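Proteasome accessory factor B/C (PafBC) (Paenarthrobacter aurescens, PDB 6SJ9) regulates transcription in the bacterial DNA damage response, probably binding DNA through winged helix-turn-helix domains joined to WYL and WCX domains. Local coordinates at residues Val139-Lys144 and Leu292-Pro297; Leu209-Thr214 and Pro304-Ala309; Glu369-Phe374 and Lys379-Asp384; Arg526-Asp531 and Pro575-Thr580. All blocks are in the same frame, centred on the assembly; numbering follows the deposited sequence.

Interaction 1: Val139-Lys144 and Leu292-Pro297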
loop_
_atom_site.group_PDB
_atom_site.type_symbol
_atom_site.label_atom_id
_atom_site.label_comp_id
_atom_site.label_asym_id
_atom_site.label_seq_id
_atom_site.Cartn_x
_atom_site.Cartn_y
_atom_site.Cartn_z
ATOM N N VAL A 139 7.764 2.831 -6.355
ATOM C CA VAL A 139 6.409 3.377 -6.222
ATOM C C VAL A 139 5.815 3.561 -7.619
ATOM O O VAL A 139 6.412 4.220 -8.480
ATOM C CB VAL A 139 6.368 4.712 -5.437
ATOM C CG1 VAL A 139 4.947 5.197 -5.278
ATOM C CG2 VAL A 139 7.016 4.564 -4.073
ATOM N N GLN A 140 4.637 3.004 -7.833
ATOM C CA GLN A 140 3.880 3.151 -9.061
ATOM C C GLN A 140 2.547 3.780 -8.699
ATOM O O GLN A 140 2.161 3.774 -7.524
ATOM C CB GLN A 140 3.683 1.779 -9.721
ATOM C CG GLN A 140 2.705 0.916 -8.990
ATOM C CD GLN A 140 2.646 -0.503 -9.516
ATOM O OE1 GLN A 140 3.342 -0.858 -10.467
ATOM N NE2 GLN A 140 1.786 -1.312 -8.917
ATOM N N PRO A 141 1.814 4.332 -9.671
ATOM C CA PRO A 141 0.475 4.846 -9.361
ATOM C C PRO A 141 -0.403 3.736 -8.800
ATOM O O PRO A 141 -0.291 2.569 -9.167
ATOM C CB PRO A 141 -0.039 5.340 -10.714
ATOM C CG PRO A 141 1.216 5.626 -11.478
ATOM C CD PRO A 141 2.195 4.608 -11.064
ATOM N N ARG A 142 -1.259 4.096 -7.875
ATOM C CA ARG A 142 -2.076 3.101 -7.211
ATOM C C ARG A 142 -3.376 2.952 -7.993
ATOM O O ARG A 142 -4.174 3.895 -8.087
ATOM C CB ARG A 142 -2.325 3.492 -5.759
ATOM C CG ARG A 142 -2.972 2.361 -5.000
ATOM C CD ARG A 142 -1.954 1.284 -4.729
ATOM N NE ARG A 142 -1.074 1.632 -3.623
ATOM C CZ ARG A 142 -0.889 0.844 -2.570
ATOM N NH1 ARG A 142 -0.071 1.217 -1.597
ATOM N NH2 ARG A 142 -1.552 -0.307 -2.486
ATOM N N ILE A 143 -3.559 1.788 -8.593
ATOM C CA ILE A 143 -4.743 1.495 -9.369
ATOM C C ILE A 143 -5.643 0.651 -8.509
ATOM O O ILE A 143 -5.281 -0.464 -8.138
ATOM C CB ILE A 143 -4.435 0.768 -10.669
ATOM C CG1 ILE A 143 -3.348 1.511 -11.449
ATOM C CG2 ILE A 143 -5.779 0.613 -11.447
ATOM C CD1 ILE A 143 -3.754 2.798 -12.041
ATOM N N LYS A 144 -6.788 1.179 -8.127
ATOM C CA LYS A 144 -7.633 0.402 -7.245
ATOM C C LYS A 144 -9.066 0.564 -7.697
ATOM O O LYS A 144 -9.380 1.508 -8.421
ATOM C CB LYS A 144 -7.392 0.860 -5.798
ATOM C CG LYS A 144 -7.904 2.211 -5.497
ATOM C CD LYS A 144 -8.179 2.395 -4.008
ATOM C CE LYS A 144 -7.397 3.599 -3.505
ATOM N NZ LYS A 144 -6.172 3.301 -2.674
ATOM N N LEU A 292 -1.016 5.548 -17.216
ATOM C CA LEU A 292 -0.338 6.468 -18.133
ATOM C C LEU A 292 -0.850 7.898 -18.008
ATOM O O LEU A 292 -0.058 8.831 -18.006
ATOM C CB LEU A 292 -0.459 5.961 -19.566
ATOM C CG LEU A 292 0.190 4.602 -19.860
ATOM C CD1 LEU A 292 -0.020 4.236 -21.316
ATOM C CD2 LEU A 292 1.703 4.608 -19.559
ATOM N N ALA A 293 -2.143 8.081 -17.756
ATOM C CA ALA A 293 -2.681 9.423 -17.519
ATOM C C ALA A 293 -2.024 10.080 -16.317
ATOM O O ALA A 293 -1.861 11.313 -16.293
ATOM C CB ALA A 293 -4.187 9.345 -17.235
ATOM N N SER A 294 -1.679 9.269 -15.300
ATOM C CA SER A 294 -0.989 9.771 -14.118
ATOM C C SER A 294 0.378 10.340 -14.492
ATOM O O SER A 294 0.917 11.191 -13.771
ATOM C CB SER A 294 -0.908 8.670 -13.037
ATOM O OG SER A 294 0.318 7.963 -13.110
ATOM N N TYR A 295 0.945 9.889 -15.590
ATOM C CA TYR A 295 2.257 10.364 -16.005
ATOM C C TYR A 295 2.185 11.630 -16.882
ATOM O O TYR A 295 3.231 12.225 -17.182
ATOM C CB TYR A 295 3.007 9.260 -16.758
ATOM C CG TYR A 295 3.282 7.994 -15.974
ATOM C CD1 TYR A 295 3.507 8.020 -14.605
ATOM C CD2 TYR A 295 3.273 6.756 -16.615
ATOM C CE1 TYR A 295 3.749 6.834 -13.889
ATOM C CE2 TYR A 295 3.519 5.572 -15.928
ATOM C CZ TYR A 295 3.751 5.610 -14.568
ATOM O OH TYR A 295 3.963 4.406 -13.909
ATOM N N GLY A 296 0.984 12.067 -17.278
ATOM C CA GLY A 296 0.807 13.298 -18.034
ATOM C C GLY A 296 1.644 13.473 -19.300
ATOM O O GLY A 296 1.591 12.668 -20.240
ATOM N N PRO A 297 2.378 14.592 -19.382
ATOM C CA PRO A 297 3.190 14.840 -20.583
ATOM C C PRO A 297 4.431 13.966 -20.677
ATOM O O PRO A 297 5.051 13.951 -21.731
ATOM C CB PRO A 297 3.570 16.316 -20.446
ATOM C CG PRO A 297 3.672 16.489 -18.957
ATOM C CD PRO A 297 2.573 15.642 -18.361
#
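The hydroxyl oxygen of Ser294 is held by a hydrogen bond to the backbone O of Glu291, and against it presses the ring of Pro141, whose CG comes to 3.0 Å from Ser294 OG. This is a tight approach of carbon to oxygen, and no hydrogen bond joins the two segments. The same proline ring lies across the end of Tyr295 at about a right angle: Pro141 CD is 3.4 Å from Tyr295 OH, and Pro141 CG is 3.7 Å from Tyr295 CE1. CG of Tyr295 stands beside the backbone N (chi1 -61°), which brings the CE1 and OH end of the phenol up to the proline, while its hydroxyl bonds the carboxylate of Glu291. Leu292-Pro297 takes in the C-terminal end of helix 285-294, the second helix of the ferredoxin-like WCX domain, and the turn after it, where Gly296 has positive phi and strand 299-303 follows. Were Tyr295 cut back to alanine, one flank of Pro141 is likely to lose its cover and the Glu291 carboxylate its phenol partner. Further along the loop, Ile143 packs on Gln287 and Glu290 of the same helix, and Arg142 forms a salt bridge with Glu109.

Interaction 2: Leu209-Thr214 and Pro304-Ala309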
loop_
_atom_site.group_PDB
_atom_site.type_symbol
_atom_site.label_atom_id
_atom_site.label_comp_id
_atom_site.label_asym_id
_atom_site.label_seq_id
_atom_site.Cartn_x
_atom_site.Cartn_y
_atom_site.Cartn_z
ATOM N N LEU A 209 -15.266 -4.260 -13.161
ATOM C CA LEU A 209 -15.532 -2.925 -12.613
ATOM C C LEU A 209 -14.910 -1.838 -13.478
ATOM O O LEU A 209 -15.546 -0.796 -13.730
ATOM C CB LEU A 209 -15.007 -2.821 -11.173
ATOM C CG LEU A 209 -15.975 -2.968 -10.006
ATOM C CD1 LEU A 209 -16.654 -4.294 -10.080
ATOM C CD2 LEU A 209 -15.262 -2.859 -8.646
ATOM N N SER A 210 -13.722 -2.113 -14.042
ATOM C CA SER A 210 -13.038 -1.113 -14.859
ATOM C C SER A 210 -13.833 -0.759 -16.111
ATOM O O SER A 210 -13.625 0.322 -16.668
ATOM C CB SER A 210 -11.631 -1.589 -15.231
ATOM O OG SER A 210 -11.664 -2.665 -16.167
ATOM N N ARG A 211 -14.755 -1.619 -16.556
ATOM C CA ARG A 211 -15.534 -1.361 -17.769
ATOM C C ARG A 211 -16.883 -0.677 -17.514
ATOM O O ARG A 211 -17.668 -0.514 -18.455
ATOM C CB ARG A 211 -15.737 -2.645 -18.551
ATOM C CG ARG A 211 -14.384 -3.365 -18.912
ATOM C CD ARG A 211 -14.449 -3.883 -20.332
ATOM N NE ARG A 211 -14.214 -2.807 -21.300
ATOM C CZ ARG A 211 -14.633 -2.798 -22.572
ATOM N NH1 ARG A 211 -15.345 -3.808 -23.084
ATOM N NH2 ARG A 211 -14.339 -1.750 -23.340
HETATM N N MSE A 212 -17.163 -0.282 -16.276
HETATM C CA MSE A 212 -18.375 0.480 -15.956
HETATM C C MSE A 212 -18.181 1.946 -16.322
HETATM O O MSE A 212 -17.218 2.582 -15.898
HETATM C CB MSE A 212 -18.718 0.361 -14.469
HETATM C CG MSE A 212 -19.297 -0.970 -14.073
HETATM SE SE MSE A 212 -19.462 -1.147 -12.138
HETATM C CE MSE A 212 -20.262 -2.944 -12.110
ATOM N N THR A 213 -19.106 2.485 -17.092
ATOM C CA THR A 213 -18.974 3.867 -17.505
ATOM C C THR A 213 -19.439 4.856 -16.434
ATOM O O THR A 213 -18.979 6.008 -16.432
ATOM C CB THR A 213 -19.772 4.063 -18.775
ATOM O OG1 THR A 213 -21.136 3.885 -18.456
ATOM C CG2 THR A 213 -19.433 2.981 -19.741
ATOM N N THR A 214 -20.296 4.421 -15.496
ATOM C CA THR A 214 -20.973 5.298 -14.547
ATOM C C THR A 214 -20.654 4.907 -13.115
ATOM O O THR A 214 -20.035 3.877 -12.834
ATOM C CB THR A 214 -22.484 5.223 -14.693
ATOM O OG1 THR A 214 -22.926 4.049 -14.011
ATOM C CG2 THR A 214 -22.886 5.112 -16.139
ATOM N N PRO A 304 -1.850 0.790 -28.934
ATOM C CA PRO A 304 -2.967 0.720 -29.883
ATOM C C PRO A 304 -3.993 1.817 -29.619
ATOM O O PRO A 304 -4.014 2.391 -28.540
ATOM C CB PRO A 304 -3.562 -0.661 -29.622
ATOM C CG PRO A 304 -3.355 -0.844 -28.156
ATOM C CD PRO A 304 -1.998 -0.211 -27.863
ATOM N N ALA A 305 -4.891 2.019 -30.581
ATOM C CA ALA A 305 -5.816 3.145 -30.534
ATOM C C ALA A 305 -6.786 3.059 -29.364
ATOM O O ALA A 305 -7.212 4.091 -28.854
ATOM C CB ALA A 305 -6.573 3.250 -31.863
ATOM N N GLU A 306 -7.185 1.855 -28.954
ATOM C CA GLU A 306 -8.101 1.757 -27.830
ATOM C C GLU A 306 -7.433 2.250 -26.549
ATOM O O GLU A 306 -8.076 2.899 -25.712
ATOM C CB GLU A 306 -8.597 0.310 -27.678
ATOM C CG GLU A 306 -9.907 0.180 -26.868
ATOM C CD GLU A 306 -10.133 -1.203 -26.214
ATOM O OE1 GLU A 306 -9.360 -2.150 -26.501
ATOM O OE2 GLU A 306 -11.096 -1.339 -25.404
ATOM N N LEU A 307 -6.125 1.990 -26.413
ATOM C CA LEU A 307 -5.347 2.501 -25.287
ATOM C C LEU A 307 -5.209 4.015 -25.348
ATOM O O LEU A 307 -5.349 4.710 -24.337
ATOM C CB LEU A 307 -3.961 1.846 -25.295
ATOM C CG LEU A 307 -3.049 2.346 -24.190
ATOM C CD1 LEU A 307 -3.768 2.013 -22.932
ATOM C CD2 LEU A 307 -1.753 1.605 -24.261
ATOM N N SER A 308 -4.864 4.525 -26.527
ATOM C CA SER A 308 -4.728 5.960 -26.732
ATOM C C SER A 308 -6.031 6.690 -26.430
ATOM O O SER A 308 -6.030 7.767 -25.820
ATOM C CB SER A 308 -4.265 6.223 -28.163
ATOM O OG SER A 308 -4.481 7.568 -28.525
ATOM N N ALA A 309 -7.155 6.140 -26.883
ATOM C CA ALA A 309 -8.410 6.852 -26.682
ATOM C C ALA A 309 -8.797 6.879 -25.219
ATOM O O ALA A 309 -9.436 7.834 -24.766
ATOM C CB ALA A 309 -9.524 6.221 -27.520
#
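The guanidinium of Arg211 and the carboxylate of Glu306 stand almost upright to one another, their planes 80° apart, and the carboxylate oxygen OE2 approaches obliquely, well out of the guanidinium plane. From there Glu306 OE2 is 3.9 Å from Arg211 NH2, a long salt bridge in which no N-H points at the oxygen, so the attraction is one of charge alone. The two side chains cross at about a right angle. Arg211 starts beside its backbone N (chi1 -56°) and bends at chi2 and chi3, and these kinks bring its end closer to the helix than its first bond would suggest. Glu306, by contrast, runs out extended from the first turn of helix 305-323, which Pro304 precedes at the N-cap position. The stronger partner of the carboxylate is Arg245, which takes OE1 in a salt bridge, while Arg211 also rests on Tyr167, Gln168 and Thr172. Glu306 thus has a positive group near each of its oxygens, and its place at the start of a helix would probably favour its negative charge further. This small surface contact links the turn after strand 203-208 of the first WYL domain, a turn with a short 3-10 segment, to the helix that follows the last strand of the ferredoxin-like WCX domain.

Interaction 3: Glu369-Phe374 and Lys379-Asp384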
loop_
_atom_site.group_PDB
_atom_site.type_symbol
_atom_site.label_atom_id
_atom_site.label_comp_id
_atom_site.label_asym_id
_atom_site.label_seq_id
_atom_site.Cartn_x
_atom_site.Cartn_y
_atom_site.Cartn_z
ATOM N N GLU A 369 -20.724 -10.723 12.327
ATOM C CA GLU A 369 -20.232 -11.458 13.476
ATOM C C GLU A 369 -18.812 -11.049 13.829
ATOM O O GLU A 369 -18.447 -10.999 15.001
ATOM C CB GLU A 369 -20.355 -12.939 13.168
ATOM C CG GLU A 369 -19.666 -13.867 14.087
ATOM C CD GLU A 369 -19.845 -15.292 13.583
ATOM O OE1 GLU A 369 -18.864 -16.082 13.592
ATOM O OE2 GLU A 369 -20.993 -15.597 13.168
ATOM N N VAL A 370 -17.985 -10.755 12.838
ATOM C CA VAL A 370 -16.635 -10.393 13.193
ATOM C C VAL A 370 -16.576 -8.944 13.668
ATOM O O VAL A 370 -15.819 -8.624 14.590
ATOM C CB VAL A 370 -15.701 -10.672 11.998
ATOM C CG1 VAL A 370 -14.342 -10.024 12.201
ATOM C CG2 VAL A 370 -15.493 -12.212 11.879
ATOM N N ALA A 371 -17.392 -8.055 13.098
ATOM C CA ALA A 371 -17.442 -6.696 13.631
ATOM C C ALA A 371 -17.876 -6.689 15.103
ATOM O O ALA A 371 -17.225 -6.050 15.946
ATOM C CB ALA A 371 -18.386 -5.851 12.792
ATOM N N ASP A 372 -18.917 -7.467 15.441
ATOM C CA ASP A 372 -19.368 -7.569 16.835
ATOM C C ASP A 372 -18.251 -8.059 17.738
ATOM O O ASP A 372 -18.045 -7.525 18.825
ATOM C CB ASP A 372 -20.528 -8.550 16.963
ATOM C CG ASP A 372 -21.781 -8.081 16.291
ATOM O OD1 ASP A 372 -21.892 -6.907 15.896
ATOM O OD2 ASP A 372 -22.670 -8.926 16.148
ATOM N N HIS A 373 -17.524 -9.082 17.291
ATOM C CA HIS A 373 -16.417 -9.626 18.060
ATOM C C HIS A 373 -15.354 -8.562 18.345
ATOM O O HIS A 373 -14.796 -8.510 19.448
ATOM C CB HIS A 373 -15.816 -10.801 17.297
ATOM C CG HIS A 373 -14.523 -11.284 17.872
ATOM N ND1 HIS A 373 -14.452 -12.045 19.022
ATOM C CD2 HIS A 373 -13.246 -11.089 17.468
ATOM C CE1 HIS A 373 -13.186 -12.305 19.292
ATOM N NE2 HIS A 373 -12.435 -11.737 18.363
ATOM N N PHE A 374 -15.028 -7.726 17.357
ATOM C CA PHE A 374 -14.077 -6.650 17.609
ATOM C C PHE A 374 -14.714 -5.400 18.233
ATOM O O PHE A 374 -13.989 -4.452 18.565
ATOM C CB PHE A 374 -13.344 -6.259 16.301
ATOM C CG PHE A 374 -12.305 -7.254 15.900
ATOM C CD1 PHE A 374 -11.097 -7.314 16.562
ATOM C CD2 PHE A 374 -12.546 -8.133 14.894
ATOM C CE1 PHE A 374 -10.156 -8.244 16.219
ATOM C CE2 PHE A 374 -11.615 -9.055 14.546
ATOM C CZ PHE A 374 -10.408 -9.118 15.218
ATOM N N LYS A 379 -19.843 -1.090 9.281
ATOM C CA LYS A 379 -19.211 -0.224 8.294
ATOM C C LYS A 379 -17.745 0.027 8.610
ATOM O O LYS A 379 -16.921 0.205 7.695
ATOM C CB LYS A 379 -19.932 1.127 8.246
ATOM C CG LYS A 379 -21.247 1.109 7.496
ATOM C CD LYS A 379 -20.961 1.202 6.032
ATOM C CE LYS A 379 -21.425 2.531 5.534
ATOM N NZ LYS A 379 -22.838 2.508 5.120
ATOM N N ALA A 380 -17.415 0.111 9.889
ATOM C CA ALA A 380 -16.014 0.257 10.261
ATOM C C ALA A 380 -15.236 -0.972 9.831
ATOM O O ALA A 380 -14.105 -0.862 9.340
ATOM C CB ALA A 380 -15.885 0.471 11.792
ATOM N N LEU A 381 -15.822 -2.169 10.018
ATOM C CA LEU A 381 -15.118 -3.379 9.595
ATOM C C LEU A 381 -14.939 -3.434 8.070
ATOM O O LEU A 381 -13.860 -3.773 7.580
ATOM C CB LEU A 381 -15.861 -4.613 10.104
ATOM C CG LEU A 381 -15.167 -5.902 9.659
ATOM C CD1 LEU A 381 -13.800 -5.984 10.202
ATOM C CD2 LEU A 381 -15.910 -7.104 10.159
ATOM N N ILE A 382 -15.969 -3.057 7.314
ATOM C CA ILE A 382 -15.855 -3.005 5.853
ATOM C C ILE A 382 -14.746 -2.031 5.422
ATOM O O ILE A 382 -13.990 -2.297 4.475
ATOM C CB ILE A 382 -17.220 -2.645 5.258
ATOM C CG1 ILE A 382 -18.157 -3.837 5.451
ATOM C CG2 ILE A 382 -17.074 -2.324 3.827
ATOM C CD1 ILE A 382 -19.661 -3.450 5.283
ATOM N N ASP A 383 -14.647 -0.882 6.097
ATOM C CA ASP A 383 -13.590 0.038 5.728
ATOM C C ASP A 383 -12.203 -0.572 6.011
ATOM O O ASP A 383 -11.277 -0.369 5.232
ATOM C CB ASP A 383 -13.752 1.372 6.452
ATOM C CG ASP A 383 -13.079 2.501 5.676
ATOM O OD1 ASP A 383 -13.344 2.588 4.457
ATOM O OD2 ASP A 383 -12.294 3.296 6.245
ATOM N N ASP A 384 -12.046 -1.296 7.133
ATOM C CA ASP A 384 -10.793 -2.015 7.383
ATOM C C ASP A 384 -10.469 -2.931 6.231
ATOM O O ASP A 384 -9.325 -3.016 5.819
ATOM C CB ASP A 384 -10.850 -2.877 8.654
ATOM C CG ASP A 384 -10.920 -2.053 9.929
ATOM O OD1 ASP A 384 -10.539 -0.871 9.939
ATOM O OD2 ASP A 384 -11.350 -2.627 10.939
#
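Methyl CD2 of Leu381 fits between Val370 and Ala371, and nearly all of the tight packing between the two helices is concentrated at this one carbon. It comes to 3.4 Å from the backbone N of Ala371 and to 3.8 Å from Ala371 CB. Leu381 CD2 is also 3.9 Å from Val370 CG1, the leucine and valine side chains crossing at about a right angle. Behind it, CB of Leu381 meets Ala371 CB at 3.9 Å. The leucine is directed there by a CG lying opposite the backbone N (chi1 179°), and the small alanine lets the helices come close, with only 5.7 Å between the CA atoms of Ala371 and Leu381.

The outer side is quite different. Glu369, Asp372 and His373 are exposed on the first helix, as is Lys379 on the second, and none of them touches the opposing segment. Phe374 lies beside the core, with the edge of its ring toward Val370 CG1 and CD2 of His373 over its face. Helix 346-360 covers the buried side, bringing Leu355 onto Leu381 and Phe358 onto Val370, and Asp384 ties the second helix to it through a salt bridge with Arg351. Helices 367-374 and 378-389 form the helix-turn-helix of the PafC domain, the latter probably being the recognition helix. With no hydrogen bond or charge pair between the two segments, what they give each other is a close apolar fit, which depends on matching shape.

Interaction 4: Arg526-Asp531 and Pro575-Thr580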
loop_
_atom_site.group_PDB
_atom_site.type_symbol
_atom_site.label_atom_id
_atom_site.label_comp_id
_atom_site.label_asym_id
_atom_site.label_seq_id
_atom_site.Cartn_x
_atom_site.Cartn_y
_atom_site.Cartn_z
ATOM N N ARG A 526 9.407 7.715 20.724
ATOM C CA ARG A 526 10.108 6.592 20.106
ATOM C C ARG A 526 11.086 7.101 19.072
ATOM O O ARG A 526 10.765 7.994 18.290
ATOM C CB ARG A 526 9.136 5.638 19.389
ATOM C CG ARG A 526 8.424 4.731 20.359
ATOM C CD ARG A 526 7.597 3.701 19.591
ATOM N NE ARG A 526 6.421 4.366 18.999
ATOM C CZ ARG A 526 5.446 3.693 18.406
ATOM N NH1 ARG A 526 5.525 2.344 18.326
ATOM N NH2 ARG A 526 4.411 4.348 17.930
ATOM N N LEU A 527 12.233 6.480 19.040
ATOM C CA LEU A 527 13.252 6.688 18.033
ATOM C C LEU A 527 13.339 5.413 17.187
ATOM O O LEU A 527 13.464 4.320 17.741
ATOM C CB LEU A 527 14.551 6.992 18.755
ATOM C CG LEU A 527 15.796 7.561 18.147
ATOM C CD1 LEU A 527 15.493 8.791 17.354
ATOM C CD2 LEU A 527 16.714 7.837 19.358
ATOM N N TYR A 528 13.174 5.533 15.876
ATOM C CA TYR A 528 13.104 4.356 14.998
ATOM C C TYR A 528 13.667 4.740 13.639
ATOM O O TYR A 528 13.691 5.927 13.280
ATOM C CB TYR A 528 11.655 3.816 14.876
ATOM C CG TYR A 528 10.731 4.846 14.279
ATOM C CD1 TYR A 528 10.232 5.885 15.064
ATOM C CD2 TYR A 528 10.376 4.814 12.941
ATOM C CE1 TYR A 528 9.386 6.862 14.497
ATOM C CE2 TYR A 528 9.558 5.744 12.385
ATOM C CZ TYR A 528 9.050 6.786 13.167
ATOM O OH TYR A 528 8.216 7.732 12.573
ATOM N N SER A 529 14.184 3.734 12.908
ATOM C CA SER A 529 14.699 3.950 11.565
ATOM C C SER A 529 13.900 3.183 10.526
ATOM O O SER A 529 13.373 2.109 10.800
ATOM C CB SER A 529 16.174 3.564 11.472
ATOM O OG SER A 529 16.336 2.292 12.041
ATOM N N LEU A 530 13.898 3.718 9.314
ATOM C CA LEU A 530 13.243 3.123 8.156
ATOM C C LEU A 530 14.007 3.535 6.918
ATOM O O LEU A 530 14.276 4.727 6.748
ATOM C CB LEU A 530 11.807 3.618 7.959
ATOM C CG LEU A 530 10.747 3.233 8.932
ATOM C CD1 LEU A 530 9.478 3.906 8.498
ATOM C CD2 LEU A 530 10.655 1.741 8.875
ATOM N N ASP A 531 14.353 2.575 6.059
ATOM C CA ASP A 531 15.026 2.916 4.802
ATOM C C ASP A 531 16.269 3.763 5.064
ATOM O O ASP A 531 16.415 4.851 4.515
ATOM C CB ASP A 531 14.078 3.651 3.842
ATOM C CG ASP A 531 14.639 3.728 2.408
ATOM O OD1 ASP A 531 15.574 2.949 2.102
ATOM O OD2 ASP A 531 14.193 4.585 1.611
ATOM N N PRO A 575 -2.696 8.536 15.016
ATOM C CA PRO A 575 -2.277 7.741 13.874
ATOM C C PRO A 575 -1.010 6.941 14.189
ATOM O O PRO A 575 -0.176 7.319 15.015
ATOM C CB PRO A 575 -2.045 8.790 12.787
ATOM C CG PRO A 575 -2.803 10.035 13.260
ATOM C CD PRO A 575 -2.683 9.987 14.737
ATOM N N ALA A 576 -0.875 5.822 13.498
ATOM C CA ALA A 576 0.374 5.098 13.552
ATOM C C ALA A 576 1.461 5.921 12.847
ATOM O O ALA A 576 1.181 6.904 12.146
ATOM C CB ALA A 576 0.194 3.762 12.856
ATOM N N ARG A 577 2.706 5.495 13.005
ATOM C CA ARG A 577 3.826 6.373 12.732
ATOM C C ARG A 577 3.912 6.828 11.272
ATOM O O ARG A 577 4.379 7.945 11.013
ATOM C CB ARG A 577 5.122 5.684 13.139
ATOM C CG ARG A 577 5.368 5.758 14.607
ATOM C CD ARG A 577 6.640 4.937 14.947
ATOM N NE ARG A 577 6.371 3.499 14.937
ATOM C CZ ARG A 577 7.229 2.575 15.390
ATOM N NH1 ARG A 577 8.406 2.949 15.901
ATOM N NH2 ARG A 577 6.906 1.281 15.360
ATOM N N LEU A 578 3.544 5.984 10.305
ATOM C CA LEU A 578 3.598 6.395 8.903
ATOM C C LEU A 578 2.362 7.163 8.473
ATOM O O LEU A 578 2.209 7.422 7.271
ATOM C CB LEU A 578 3.752 5.167 7.974
ATOM C CG LEU A 578 5.125 4.526 8.105
ATOM C CD1 LEU A 578 5.251 3.259 7.267
ATOM C CD2 LEU A 578 6.153 5.594 7.638
ATOM N N PHE A 579 1.437 7.444 9.385
ATOM C CA PHE A 579 0.174 8.069 9.031
ATOM C C PHE A 579 -0.077 9.445 9.679
ATOM O O PHE A 579 -1.115 10.073 9.395
ATOM C CB PHE A 579 -0.962 7.095 9.357
ATOM C CG PHE A 579 -0.940 5.826 8.519
ATOM C CD1 PHE A 579 -0.229 4.726 8.930
ATOM C CD2 PHE A 579 -1.563 5.787 7.274
ATOM C CE1 PHE A 579 -0.206 3.553 8.198
ATOM C CE2 PHE A 579 -1.589 4.594 6.510
ATOM C CZ PHE A 579 -0.889 3.471 6.969
ATOM N N THR A 580 0.805 9.928 10.549
ATOM C CA THR A 580 0.591 11.258 11.151
ATOM C C THR A 580 0.730 12.348 10.094
ATOM O O THR A 580 1.463 12.174 9.127
ATOM C CB THR A 580 1.566 11.515 12.307
ATOM O OG1 THR A 580 2.910 11.341 11.864
ATOM C CG2 THR A 580 1.322 10.564 13.452
#
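The end of strand 517-530 passes the loop Pro575-Thr580 without any backbone bond between them, the CA atoms of Arg526 and Arg577 being 9.7 Å apart, so side chains bridge the gap. Arg577 does most of this. Its chain bends at chi3 (-76°), which turns the guanidinium flat onto that of Arg526, centres 3.7 Å apart and planes at 10°, although Arg526 NH1 and Arg577 NH2, both donors, come within 3.4 Å. The like charges are probably tolerated because acids surround them: Asp442 pairs with Arg577, while Glu537 and Glu346 pair with Arg526. The aliphatic part of Arg577 runs over one face of Tyr528, its CD 3.4 Å from Tyr528 CE1 in a CH-pi contact. Its CZ stands 4.5 Å from the centroid of the Tyr528 ring, a cation-pi contact with the planes inclined at 60°. Tyr528 OH is hydrogen-bonded to Asn548. With a leucine in place of Tyr528, Arg577 is likely to be less firmly placed, its CD lacking a ring face, and Asn548 to lose its phenol partner. Farther up the strand, Leu530 CD1 and Leu578 CD2 meet tip to tip at 3.8 Å. Met439 of helix 427-441 packs on Tyr528, Leu530 and Arg577, Leu107 of helix 95-118 touches Leu578, and the neighbouring strand 533-540 of the second WYL sheet contributes Tyr535 and Glu537.

In the fold
Interactions 1 and 2 interleave along the chain and both reach the first WCX domain, at helix 285-294 and helix 305-323, with centres about 15 Å apart. One brings the loop before helix 147-159 onto that domain, the other a turn of the first WYL domain. Interaction 3 follows in the PafC helix-turn-helix domain, its centre about 32 Å from that of interaction 1, on the opposite side of the chain's centre. Interaction 4 comes last, its centre about 26 Å from that of interaction 3, where the second WYL sheet meets the loop leading to strand 586-592. Three contacts thus tie WYL or WCX parts to other segments, whereas interaction 3 is internal to the probable DNA-binding domain; none touches another.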